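Tungsten-containing formylmethanofuran dehydrogenase 2 subunit C (Methanothermobacter wolfeii, PDB 5T5I) forms a subunit of tungsten-containing formylmethanofuran dehydrogenase, an enzyme that probably reduces carbon dioxide and fixes it on methanofuran as formylmethanofuran, at the start of methanogenesis. Local coordinates at residues 2-6 and 56-60; 89-94 and 107-111. All blocks are in the same frame, centred on the assembly; numbering follows the deposited sequence.

Interaction 1 of 2, residues 2-6 and 56-60; sequences SEIIL and GEPAD
E57 reaches back over S2 and E3 at the chain's beginning, and its side chain carries much of this surface contact. CG stands between the backbone N and the carbonyl carbon (chi1 43°); the extended chain beyond it then runs alongside S2, bringing E57 OE2 to 3.7 Å from S2 CA. On the same carboxylate, E57 OE1 lies 3.6 Å from S2 OG, an approach too long to count as a hydrogen bond. S2 also meets A59, whose CB lies 4.0 Å from S2 CB, a methyl against a methylene. I4 approaches with its longer branch: I4 CG1 comes to 3.6 Å from E57 O, a carbonyl oxygen that this contact buries without a partner in the model; E3 N is likewise buried here with no partner in the model. One hydrogen bond joins the backbones, from E57 N to E3 O at 3.1 Å; it is nearly straight at the hydrogen (167°), with the donor tilted 26° from the carbonyl plane. G56 CA adds a C-H...O contact to the same oxygen. A side chain at G56 would run into E3 O and I4 CA, and the backbone angles of G56 also disfavour one. I4 and G56 form an antiparallel, non-hydrogen-bonded pair, CA to CA 4.5 Å. Such a pairing marks the antiparallel outer strand 52-56 added beside 3-8 at one end of the beta-helix.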
loop_
_atom_site.group_PDB
_atom_site.type_symbol
_atom_site.label_atom_id
_atom_site.label_comp_id
_atom_site.label_asym_id
_atom_site.label_seq_id
_atom_site.Cartn_x
_atom_site.Cartn_y
_atom_site.Cartn_z
ATOM N N SER C 2 -0.641 66.793 15.872
ATOM C CA SER C 2 -1.258 66.912 17.189
ATOM C C SER C 2 -1.619 65.518 17.722
ATOM O O SER C 2 -2.341 64.774 17.043
ATOM C CB SER C 2 -2.495 67.796 17.102
ATOM O OG SER C 2 -2.128 69.139 16.839
ATOM N N GLU C 3 -1.091 65.153 18.916
ATOM C CA GLU C 3 -1.317 63.835 19.527
ATOM C C GLU C 3 -2.420 63.887 20.584
ATOM O O GLU C 3 -2.402 64.785 21.425
ATOM C CB GLU C 3 -0.029 63.308 20.188
ATOM C CG GLU C 3 1.153 63.169 19.243
ATOM C CD GLU C 3 2.360 62.440 19.812
ATOM O OE1 GLU C 3 2.444 62.285 21.053
ATOM O OE2 GLU C 3 3.226 62.023 19.009
ATOM N N ILE C 4 -3.383 62.939 20.524
ATOM C CA ILE C 4 -4.463 62.774 21.506
ATOM C C ILE C 4 -4.230 61.378 22.106
ATOM O O ILE C 4 -4.191 60.395 21.365
ATOM C CB ILE C 4 -5.873 62.960 20.875
ATOM C CG1 ILE C 4 -6.071 64.439 20.469
ATOM C CG2 ILE C 4 -6.982 62.519 21.853
ATOM C CD1 ILE C 4 -7.104 64.672 19.409
ATOM N N ILE C 5 -4.016 61.308 23.431
ATOM C CA ILE C 5 -3.678 60.065 24.125
ATOM C C ILE C 5 -4.893 59.468 24.813
ATOM O O ILE C 5 -5.508 60.135 25.647
ATOM C CB ILE C 5 -2.537 60.281 25.167
ATOM C CG1 ILE C 5 -1.389 61.189 24.637
ATOM C CG2 ILE C 5 -1.987 58.931 25.667
ATOM C CD1 ILE C 5 -0.694 60.714 23.406
ATOM N N LEU C 6 -5.201 58.194 24.507
ATOM C CA LEU C 6 -6.268 57.443 25.154
ATOM C C LEU C 6 -5.592 56.374 26.005
ATOM O O LEU C 6 -4.922 55.501 25.456
ATOM C CB LEU C 6 -7.211 56.765 24.147
ATOM C CG LEU C 6 -7.971 57.635 23.146
ATOM C CD1 LEU C 6 -8.999 56.780 22.388
ATOM C CD2 LEU C 6 -8.675 58.771 23.822
ATOM N N GLY C 56 -4.009 65.434 25.811
ATOM C CA GLY C 56 -3.343 65.866 24.586
ATOM C C GLY C 56 -3.826 67.180 24.024
ATOM O O GLY C 56 -4.399 67.994 24.748
ATOM N N GLU C 57 -3.606 67.383 22.713
ATOM C CA GLU C 57 -3.929 68.639 22.026
ATOM C C GLU C 57 -4.952 68.469 20.893
ATOM O O GLU C 57 -4.695 67.729 19.947
ATOM C CB GLU C 57 -2.651 69.335 21.484
ATOM C CG GLU C 57 -1.624 68.423 20.816
ATOM C CD GLU C 57 -0.432 69.119 20.181
ATOM O OE1 GLU C 57 -0.537 70.320 19.841
ATOM O OE2 GLU C 57 0.606 68.442 19.999
ATOM N N PRO C 58 -6.076 69.206 20.912
ATOM C CA PRO C 58 -7.027 69.113 19.798
ATOM C C PRO C 58 -6.508 69.682 18.471
ATOM O O PRO C 58 -5.529 70.428 18.440
ATOM C CB PRO C 58 -8.205 69.972 20.288
ATOM C CG PRO C 58 -8.052 70.061 21.748
ATOM C CD PRO C 58 -6.580 70.139 21.940
ATOM N N ALA C 59 -7.197 69.347 17.375
ATOM C CA ALA C 59 -6.891 69.881 16.047
ATOM C C ALA C 59 -8.170 69.916 15.219
ATOM O O ALA C 59 -9.059 69.083 15.422
ATOM C CB ALA C 59 -5.822 69.047 15.357
ATOM N N ASP C 60 -8.279 70.890 14.312
ATOM C CA ASP C 60 -9.484 71.062 13.496
ATOM C C ASP C 60 -9.622 70.090 12.319
ATOM O O ASP C 60 -10.749 69.844 11.902
ATOM C CB ASP C 60 -9.583 72.506 12.984
ATOM C CG ASP C 60 -9.855 73.518 14.082
ATOM O OD1 ASP C 60 -10.830 73.320 14.844
ATOM O OD2 ASP C 60 -9.127 74.533 14.149
#

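Interaction 2 of 2, residues 89-94 and 107-111; sequences IVRGNV and ITVEG
Adjacent coils of the parallel beta-helix are joined here, I89 pairing with T108 and V90 with V109; the register holds as far as R91 opposite E110 and then slips by one residue, N93 coming opposite G111. V90 N donates to T108 O at 2.8 Å, and E110 N to V90 O at 2.9 Å. V90 O also receives a weak bond from G92 N, which closes an inverse gamma turn centred on R91. Beyond it G111 N reaches G92 O at 3.0 Å, but from above the carbonyl plane, 63° out of it. V109 has CG1 anti to its backbone N (chi1 175°), which sets that methyl 3.6 Å from G92 O, while V109 CG2 meets V94 CG2 tip to tip at 4.0 Å. Replacing V109 by an alanine would probably open a gap beside G92 O and take away the V109 methyls that V94 packs against here. On the face that carries I89 and T108, I89 CG2 touches E110 OE1. R91 and E110 run side by side, their flat ends 40° apart; the charged atoms are too far apart for a salt bridge, and a water links them, accepting from R91 NE at 3.0 Å and donating to E110 OE1 at 2.7 Å. R91 NH1 has its salt bridge with D70, and N93 OD1 accepts from N112 N. Strand 66-69 flanks strand 87-90, bonding to I89 and R91 through I67 and I69, while strand 125-128 follows 106-109 on the far side.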
loop_
_atom_site.group_PDB
_atom_site.type_symbol
_atom_site.label_atom_id
_atom_site.label_comp_id
_atom_site.label_asym_id
_atom_site.label_seq_id
_atom_site.Cartn_x
_atom_site.Cartn_y
_atom_site.Cartn_z
ATOM N N ILE C 89 -2.278 54.750 16.526
ATOM C CA ILE C 89 -1.244 53.819 16.971
ATOM C C ILE C 89 -1.818 53.129 18.201
ATOM O O ILE C 89 -2.181 53.812 19.151
ATOM C CB ILE C 89 0.125 54.511 17.272
ATOM C CG1 ILE C 89 0.680 55.153 15.983
ATOM C CG2 ILE C 89 1.137 53.486 17.858
ATOM C CD1 ILE C 89 2.055 55.825 16.099
ATOM N N VAL C 90 -1.904 51.797 18.194
ATOM C CA VAL C 90 -2.403 51.045 19.350
ATOM C C VAL C 90 -1.218 50.318 19.991
ATOM O O VAL C 90 -0.654 49.421 19.365
ATOM C CB VAL C 90 -3.561 50.069 19.006
ATOM C CG1 VAL C 90 -4.125 49.439 20.281
ATOM C CG2 VAL C 90 -4.667 50.780 18.221
ATOM N N ARG C 91 -0.846 50.697 21.238
ATOM C CA ARG C 91 0.279 50.078 21.963
ATOM C C ARG C 91 -0.240 48.872 22.743
ATOM O O ARG C 91 -0.219 48.838 23.973
ATOM C CB ARG C 91 0.988 51.098 22.883
ATOM C CG ARG C 91 1.646 52.223 22.104
ATOM C CD ARG C 91 2.257 53.261 23.008
ATOM N NE ARG C 91 2.907 54.331 22.249
ATOM C CZ ARG C 91 3.196 55.542 22.725
ATOM N NH1 ARG C 91 2.903 55.862 23.982
ATOM N NH2 ARG C 91 3.776 56.447 21.944
ATOM N N GLY C 92 -0.706 47.890 21.986
ATOM C CA GLY C 92 -1.298 46.672 22.515
ATOM C C GLY C 92 -2.156 45.976 21.476
ATOM O O GLY C 92 -2.042 46.265 20.284
ATOM N N ASN C 93 -3.040 45.080 21.921
ATOM C CA ASN C 93 -3.919 44.317 21.021
ATOM C C ASN C 93 -5.235 45.032 20.749
ATOM O O ASN C 93 -5.607 45.944 21.487
ATOM C CB ASN C 93 -4.241 42.934 21.607
ATOM C CG ASN C 93 -3.025 42.181 22.097
ATOM O OD1 ASN C 93 -2.115 41.861 21.318
ATOM N ND2 ASN C 93 -2.971 41.882 23.382
ATOM N N VAL C 94 -5.938 44.594 19.689
ATOM C CA VAL C 94 -7.280 45.069 19.293
ATOM C C VAL C 94 -8.166 43.857 19.033
ATOM O O VAL C 94 -7.653 42.793 18.699
ATOM C CB VAL C 94 -7.297 46.022 18.066
ATOM C CG1 VAL C 94 -6.530 47.309 18.339
ATOM C CG2 VAL C 94 -6.782 45.340 16.802
ATOM N N ILE C 107 -3.239 53.017 10.349
ATOM C CA ILE C 107 -3.433 52.379 11.654
ATOM C C ILE C 107 -2.259 51.427 11.894
ATOM O O ILE C 107 -1.987 50.569 11.050
ATOM C CB ILE C 107 -4.772 51.605 11.785
ATOM C CG1 ILE C 107 -5.982 52.510 11.484
ATOM C CG2 ILE C 107 -4.890 50.971 13.194
ATOM C CD1 ILE C 107 -7.304 51.780 11.404
ATOM N N THR C 108 -1.604 51.543 13.062
ATOM C CA THR C 108 -0.544 50.628 13.475
ATOM C C THR C 108 -1.028 49.934 14.747
ATOM O O THR C 108 -1.397 50.612 15.691
ATOM C CB THR C 108 0.803 51.350 13.699
ATOM O OG1 THR C 108 1.182 51.999 12.489
ATOM C CG2 THR C 108 1.925 50.390 14.098
ATOM N N VAL C 109 -1.061 48.597 14.751
ATOM C CA VAL C 109 -1.416 47.793 15.922
ATOM C C VAL C 109 -0.119 47.117 16.351
ATOM O O VAL C 109 0.425 46.320 15.586
ATOM C CB VAL C 109 -2.519 46.750 15.613
ATOM C CG1 VAL C 109 -2.781 45.840 16.827
ATOM C CG2 VAL C 109 -3.808 47.436 15.157
ATOM N N GLU C 110 0.396 47.446 17.546
ATOM C CA GLU C 110 1.663 46.862 18.017
ATOM C C GLU C 110 1.535 45.401 18.457
ATOM O O GLU C 110 2.529 44.674 18.421
ATOM C CB GLU C 110 2.307 47.710 19.109
ATOM C CG GLU C 110 2.739 49.051 18.561
ATOM C CD GLU C 110 3.460 49.976 19.512
ATOM O OE1 GLU C 110 3.653 51.142 19.110
ATOM O OE2 GLU C 110 3.825 49.560 20.636
ATOM N N GLY C 111 0.333 44.992 18.862
ATOM C CA GLY C 111 0.049 43.622 19.268
ATOM C C GLY C 111 -0.692 42.854 18.194
ATOM O O GLY C 111 -0.439 43.044 17.000
HETATM O O HOH W 1 4.513 53.591 19.854
#

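How the interactions relate
Both contacts belong to the same series of strands, with centres about 18 Å apart and nearest atoms about 6 Å apart, and strand 66-69 lies between them: K66 and I68 bond to the backbone of 2-6, I67 and I69 to that of 89-94. Interaction 1 is antiparallel, at the outer edge, mostly exposed, and held by a single backbone hydrogen bond plus polar and aliphatic side-chain touches. Interaction 2 is parallel, nearer the middle of the chain and partly buried: three backbone bonds tie successive coils, valines pack on the inner face, and the charged pair R91 and E110, both exposed, meets through water. Glycines admit close backbone approach in both.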